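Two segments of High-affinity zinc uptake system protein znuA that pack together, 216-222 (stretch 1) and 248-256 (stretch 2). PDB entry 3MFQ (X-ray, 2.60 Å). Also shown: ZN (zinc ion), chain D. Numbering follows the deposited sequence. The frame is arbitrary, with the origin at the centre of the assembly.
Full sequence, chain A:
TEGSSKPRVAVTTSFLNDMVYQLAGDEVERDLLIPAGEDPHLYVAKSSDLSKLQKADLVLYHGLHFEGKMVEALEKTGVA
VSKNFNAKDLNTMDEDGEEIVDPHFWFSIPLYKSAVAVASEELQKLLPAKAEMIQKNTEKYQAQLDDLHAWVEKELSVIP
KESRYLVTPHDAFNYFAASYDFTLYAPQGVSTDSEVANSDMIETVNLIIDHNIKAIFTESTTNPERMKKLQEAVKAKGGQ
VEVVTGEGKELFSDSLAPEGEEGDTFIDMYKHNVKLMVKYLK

Stretch 1 216-222: IFTESTT
Stretch 2, residues 248-256: GKELFSDSL

Stretch 1 leaves a β-strand at Ile216 and Phe217 and continues extended through Thr218 and Glu219 (phi/psi near -120/150) before Ser220 and Thr221 turn, at -76/-21 and -92/-13. Stretch 2 has no regular secondary structure, yet Glu250 (-137/138), Leu251 (-81/144) and Phe252 (-100/120) are extended too. The two meet in a single β-bridge, Glu219 beside Leu251, with their CA atoms 4.5 Å apart. The chains run in the same direction, so Leu251 bonds to the residues flanking Glu219: Leu251 N donates to Thr218 O at 2.8 Å, nearly straight at 168°, and Ser220 N donates to Leu251 O at 3.2 Å and 148°. A CA-H...O contact from Glu219 CA to Leu251 O, 3.1 Å, accompanies these bonds. Beyond it, Ser253 (-111/-54) and Asp254 (-109/19) leave the extended path.

Before the bridge, apolar groups meet. Phe217 (chi1 m) directs its CB toward stretch 2, where it lies 3.4 Å from CD1 of Leu251 (m, t); both residues are buried, as suits their hydrocarbon side chains.

Polar chemistry follows. Although the CA-to-CB bond of Glu219 points away, its side chain (p, t) places OE1 3.0 Å from Ser253 OG (chi1 p), which donates a hydrogen bond; the short serine supplies a donor for a buried carboxylate. Thr222 OG1 donates to the other oxygen, Glu219 OE2, at 2.7 Å.

At the turn, hydroxyl side chains reach stretch 2 through water. Ser220 OG (chi1 p) lies 2.8 Å from one water, which donates to Leu256 O at 2.7 Å. Another water lies 2.5 Å from Thr221 OG1 and donates to Asp254 OD2, also at 2.5 Å. Asp254 (chi1 m) binds zinc through OD1 and OD2, each 2.4 Å from ZN, befitting a zinc-uptake protein, while Thr221 CG2 packs 3.9 Å from Ser255 CB.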

ATOM      1  N   ILE A 216       9.895  -2.401  16.298  1.00 46.18           N
ATOM      2  CA  ILE A 216       9.960  -1.808  14.970  1.00 45.61           C
ATOM      3  C   ILE A 216       9.536  -2.854  13.946  1.00 46.31           C
ATOM      4  O   ILE A 216       9.827  -4.038  14.102  1.00 47.56           O
ATOM      5  CB  ILE A 216      11.372  -1.280  14.648  1.00 47.27           C
ATOM      6  CG1 ILE A 216      12.396  -2.416  14.696  1.00 47.33           C
ATOM      7  CG2 ILE A 216      11.757  -0.177  15.620  1.00 43.34           C
ATOM      8  CD1 ILE A 216      13.814  -1.958  14.455  1.00 46.27           C
ATOM      9  N   PHE A 217       8.837  -2.419  12.906  1.00 45.81           N
ATOM     10  CA  PHE A 217       8.217  -3.363  11.984  1.00 45.23           C
ATOM     11  C   PHE A 217       8.993  -3.615  10.700  1.00 49.64           C
ATOM     12  O   PHE A 217       9.841  -2.819  10.297  1.00 48.99           O
ATOM     13  CB  PHE A 217       6.782  -2.944  11.672  1.00 41.66           C
ATOM     14  CG  PHE A 217       5.821  -3.224  12.788  1.00 43.67           C
ATOM     15  CD1 PHE A 217       5.711  -2.354  13.859  1.00 44.45           C
ATOM     16  CD2 PHE A 217       5.035  -4.363  12.772  1.00 44.65           C
ATOM     17  CE1 PHE A 217       4.828  -2.613  14.891  1.00 44.11           C
ATOM     18  CE2 PHE A 217       4.150  -4.628  13.802  1.00 46.65           C
ATOM     19  CZ  PHE A 217       4.047  -3.751  14.862  1.00 43.47           C
ATOM     20  N   THR A 218       8.679  -4.743  10.070  1.00 76.66           N
ATOM     21  CA  THR A 218       9.340  -5.187   8.851  1.00 76.74           C
ATOM     22  C   THR A 218       8.313  -5.384   7.739  1.00 80.57           C
ATOM     23  O   THR A 218       7.181  -5.791   8.000  1.00 82.93           O
ATOM     24  CB  THR A 218      10.101  -6.506   9.092  1.00 77.24           C
ATOM     25  OG1 THR A 218      11.341  -6.227   9.753  1.00 78.12           O
ATOM     26  CG2 THR A 218      10.389  -7.215   7.781  1.00 84.51           C
ATOM     27  N   GLU A 219       8.704  -5.087   6.503  1.00 52.93           N
ATOM     28  CA  GLU A 219       7.800  -5.212   5.363  1.00 49.96           C
ATOM     29  C   GLU A 219       8.347  -6.182   4.320  1.00 52.74           C
ATOM     30  O   GLU A 219       9.556  -6.399   4.231  1.00 53.39           O
ATOM     31  CB  GLU A 219       7.542  -3.846   4.732  1.00 47.11           C
ATOM     32  CG  GLU A 219       8.767  -3.234   4.088  1.00 49.84           C
ATOM     33  CD  GLU A 219       8.573  -1.778   3.732  1.00 51.88           C
ATOM     34  OE1 GLU A 219       7.477  -1.244   3.999  1.00 53.14           O
ATOM     35  OE2 GLU A 219       9.516  -1.167   3.189  1.00 48.84           O
ATOM     36  N   SER A 220       7.444  -6.751   3.526  1.00 61.99           N
ATOM     37  CA  SER A 220       7.785  -7.809   2.579  1.00 59.86           C
ATOM     38  C   SER A 220       8.513  -7.323   1.326  1.00 58.51           C
ATOM     39  O   SER A 220       9.174  -8.110   0.649  1.00 61.58           O
ATOM     40  CB  SER A 220       6.522  -8.572   2.168  1.00 57.34           C
ATOM     41  OG  SER A 220       5.619  -7.722   1.480  1.00 57.51           O
ATOM     42  N   THR A 221       8.393  -6.037   1.016  1.00 52.16           N
ATOM     43  CA  THR A 221       8.957  -5.508  -0.223  1.00 49.77           C
ATOM     44  C   THR A 221      10.383  -4.963  -0.101  1.00 54.84           C
ATOM     45  O   THR A 221      11.038  -4.717  -1.112  1.00 59.57           O
ATOM     46  CB  THR A 221       8.042  -4.438  -0.860  1.00 49.13           C
ATOM     47  OG1 THR A 221       7.411  -3.670   0.171  1.00 50.04           O
ATOM     48  CG2 THR A 221       6.971  -5.095  -1.715  1.00 45.97           C
ATOM     49  N   THR A 222      10.868  -4.779   1.124  1.00 45.81           N
ATOM     50  CA  THR A 222      12.238  -4.295   1.320  1.00 46.03           C
ATOM     51  C   THR A 222      13.075  -5.229   2.193  1.00 46.82           C
ATOM     52  O   THR A 222      12.540  -6.078   2.904  1.00 45.88           O
ATOM     53  CB  THR A 222      12.281  -2.871   1.923  1.00 47.37           C
ATOM     54  OG1 THR A 222      11.619  -2.859   3.193  1.00 47.32           O
ATOM     55  CG2 THR A 222      11.606  -1.874   0.994  1.00 43.11           C
ATOM     56  N   GLY A 248       6.370 -14.965   8.458  1.00 65.85           N
ATOM     57  CA  GLY A 248       4.980 -14.608   8.262  1.00 62.71           C
ATOM     58  C   GLY A 248       4.663 -13.354   9.048  1.00 57.81           C
ATOM     59  O   GLY A 248       3.516 -12.917   9.111  1.00 57.99           O
ATOM     60  N   LYS A 249       5.695 -12.777   9.652  1.00100.75           N
ATOM     61  CA  LYS A 249       5.549 -11.552  10.425  1.00 93.65           C
ATOM     62  C   LYS A 249       6.042 -10.361   9.624  1.00 90.28           C
ATOM     63  O   LYS A 249       7.076  -9.773   9.937  1.00 88.81           O
ATOM     64  CB  LYS A 249       6.340 -11.644  11.723  1.00 94.90           C
ATOM     65  CG  LYS A 249       5.979 -12.829  12.585  1.00100.57           C
ATOM     66  CD  LYS A 249       6.931 -12.922  13.756  1.00100.91           C
ATOM     67  CE  LYS A 249       6.551 -14.054  14.689  1.00108.19           C
ATOM     68  NZ  LYS A 249       7.519 -14.169  15.816  1.00110.78           N
ATOM     69  N   GLU A 250       5.296 -10.011   8.586  1.00 62.95           N
ATOM     70  CA  GLU A 250       5.666  -8.898   7.731  1.00 56.77           C
ATOM     71  C   GLU A 250       4.455  -8.041   7.401  1.00 54.56           C
ATOM     72  O   GLU A 250       3.369  -8.556   7.134  1.00 54.44           O
ATOM     73  CB  GLU A 250       6.305  -9.405   6.439  1.00 57.06           C
ATOM     74  CG  GLU A 250       7.700  -9.976   6.604  1.00 55.69           C
ATOM     75  CD  GLU A 250       8.259 -10.495   5.296  1.00 58.22           C
ATOM     76  OE1 GLU A 250       7.453 -10.860   4.413  1.00 56.95           O
ATOM     77  OE2 GLU A 250       9.499 -10.537   5.151  1.00 59.43           O
ATOM     78  N   LEU A 251       4.649  -6.727   7.432  1.00 54.01           N
ATOM     79  CA  LEU A 251       3.623  -5.797   6.994  1.00 51.37           C
ATOM     80  C   LEU A 251       3.670  -5.692   5.478  1.00 53.59           C
ATOM     81  O   LEU A 251       4.744  -5.752   4.878  1.00 52.42           O
ATOM     82  CB  LEU A 251       3.849  -4.416   7.613  1.00 50.60           C
ATOM     83  CG  LEU A 251       3.709  -4.273   9.129  1.00 47.29           C
ATOM     84  CD1 LEU A 251       4.074  -2.865   9.563  1.00 41.14           C
ATOM     85  CD2 LEU A 251       2.300  -4.619   9.569  1.00 43.76           C
ATOM     86  N   PHE A 252       2.507  -5.544   4.857  1.00 53.06           N
ATOM     87  CA  PHE A 252       2.449  -5.303   3.426  1.00 48.62           C
ATOM     88  C   PHE A 252       2.225  -3.820   3.192  1.00 47.95           C
ATOM     89  O   PHE A 252       1.226  -3.260   3.641  1.00 50.81           O
ATOM     90  CB  PHE A 252       1.320  -6.105   2.784  1.00 51.39           C
ATOM     91  CG  PHE A 252       1.351  -7.567   3.110  1.00 52.90           C
ATOM     92  CD1 PHE A 252       2.258  -8.410   2.491  1.00 54.56           C
ATOM     93  CD2 PHE A 252       0.462  -8.104   4.025  1.00 53.15           C
ATOM     94  CE1 PHE A 252       2.283  -9.758   2.786  1.00 55.38           C
ATOM     95  CE2 PHE A 252       0.481  -9.450   4.322  1.00 57.01           C
ATOM     96  CZ  PHE A 252       1.394 -10.279   3.704  1.00 55.86           C
ATOM     97  N   SER A 253       3.159  -3.178   2.500  1.00 45.86           N
ATOM     98  CA  SER A 253       3.028  -1.762   2.201  1.00 44.02           C
ATOM     99  C   SER A 253       2.801  -1.546   0.713  1.00 45.40           C
ATOM    100  O   SER A 253       1.830  -0.907   0.312  1.00 46.49           O
ATOM    101  CB  SER A 253       4.271  -0.996   2.653  1.00 43.06           C
ATOM    102  OG  SER A 253       5.371  -1.265   1.801  1.00 46.45           O
ATOM    103  N   ASP A 254       3.697  -2.093  -0.100  1.00 48.46           N
ATOM    104  CA  ASP A 254       3.673  -1.847  -1.533  1.00 49.03           C
ATOM    105  C   ASP A 254       3.232  -3.063  -2.332  1.00 48.11           C
ATOM    106  O   ASP A 254       3.478  -3.139  -3.533  1.00 48.74           O
ATOM    107  CB  ASP A 254       5.049  -1.384  -2.011  1.00 49.11           C
ATOM    108  CG  ASP A 254       5.448  -0.050  -1.419  1.00 54.12           C
ATOM    109  OD1 ASP A 254       4.551   0.691  -0.966  1.00 50.24           O
ATOM    110  OD2 ASP A 254       6.658   0.260  -1.409  1.00 56.61           O
ATOM    111  N   SER A 255       2.579  -4.010  -1.670  1.00 34.41           N
ATOM    112  CA  SER A 255       2.121  -5.212  -2.351  1.00 37.43           C
ATOM    113  C   SER A 255       1.259  -6.092  -1.465  1.00 39.51           C
ATOM    114  O   SER A 255       1.415  -6.107  -0.247  1.00 42.68           O
ATOM    115  CB  SER A 255       3.315  -6.026  -2.853  1.00 42.00           C
ATOM    116  OG  SER A 255       2.890  -7.241  -3.449  1.00 39.23           O
ATOM    117  N   LEU A 256       0.345  -6.825  -2.093  1.00 29.29           N
ATOM    118  CA  LEU A 256      -0.397  -7.877  -1.418  1.00 33.24           C
ATOM    119  C   LEU A 256       0.489  -9.106  -1.311  1.00 37.96           C
ATOM    120  O   LEU A 256       1.669  -9.061  -1.660  1.00 37.26           O
ATOM    121  CB  LEU A 256      -1.657  -8.227  -2.205  1.00 33.94           C
ATOM    122  CG  LEU A 256      -2.935  -7.466  -1.857  1.00 34.37           C
ATOM    123  CD1 LEU A 256      -2.626  -6.041  -1.442  1.00 32.05           C
ATOM    124  CD2 LEU A 256      -3.909  -7.499  -3.025  1.00 29.85           C
TER
HETATM  125 ZN    ZN D 401       6.171   2.426  -0.634  1.00 48.28          ZN
HETATM  126  O   HOH W   1       4.078  -9.057  -0.411  1.00 34.63           O
HETATM  127  O   HOH W   2       8.306  -1.411  -0.418  1.00 47.35           O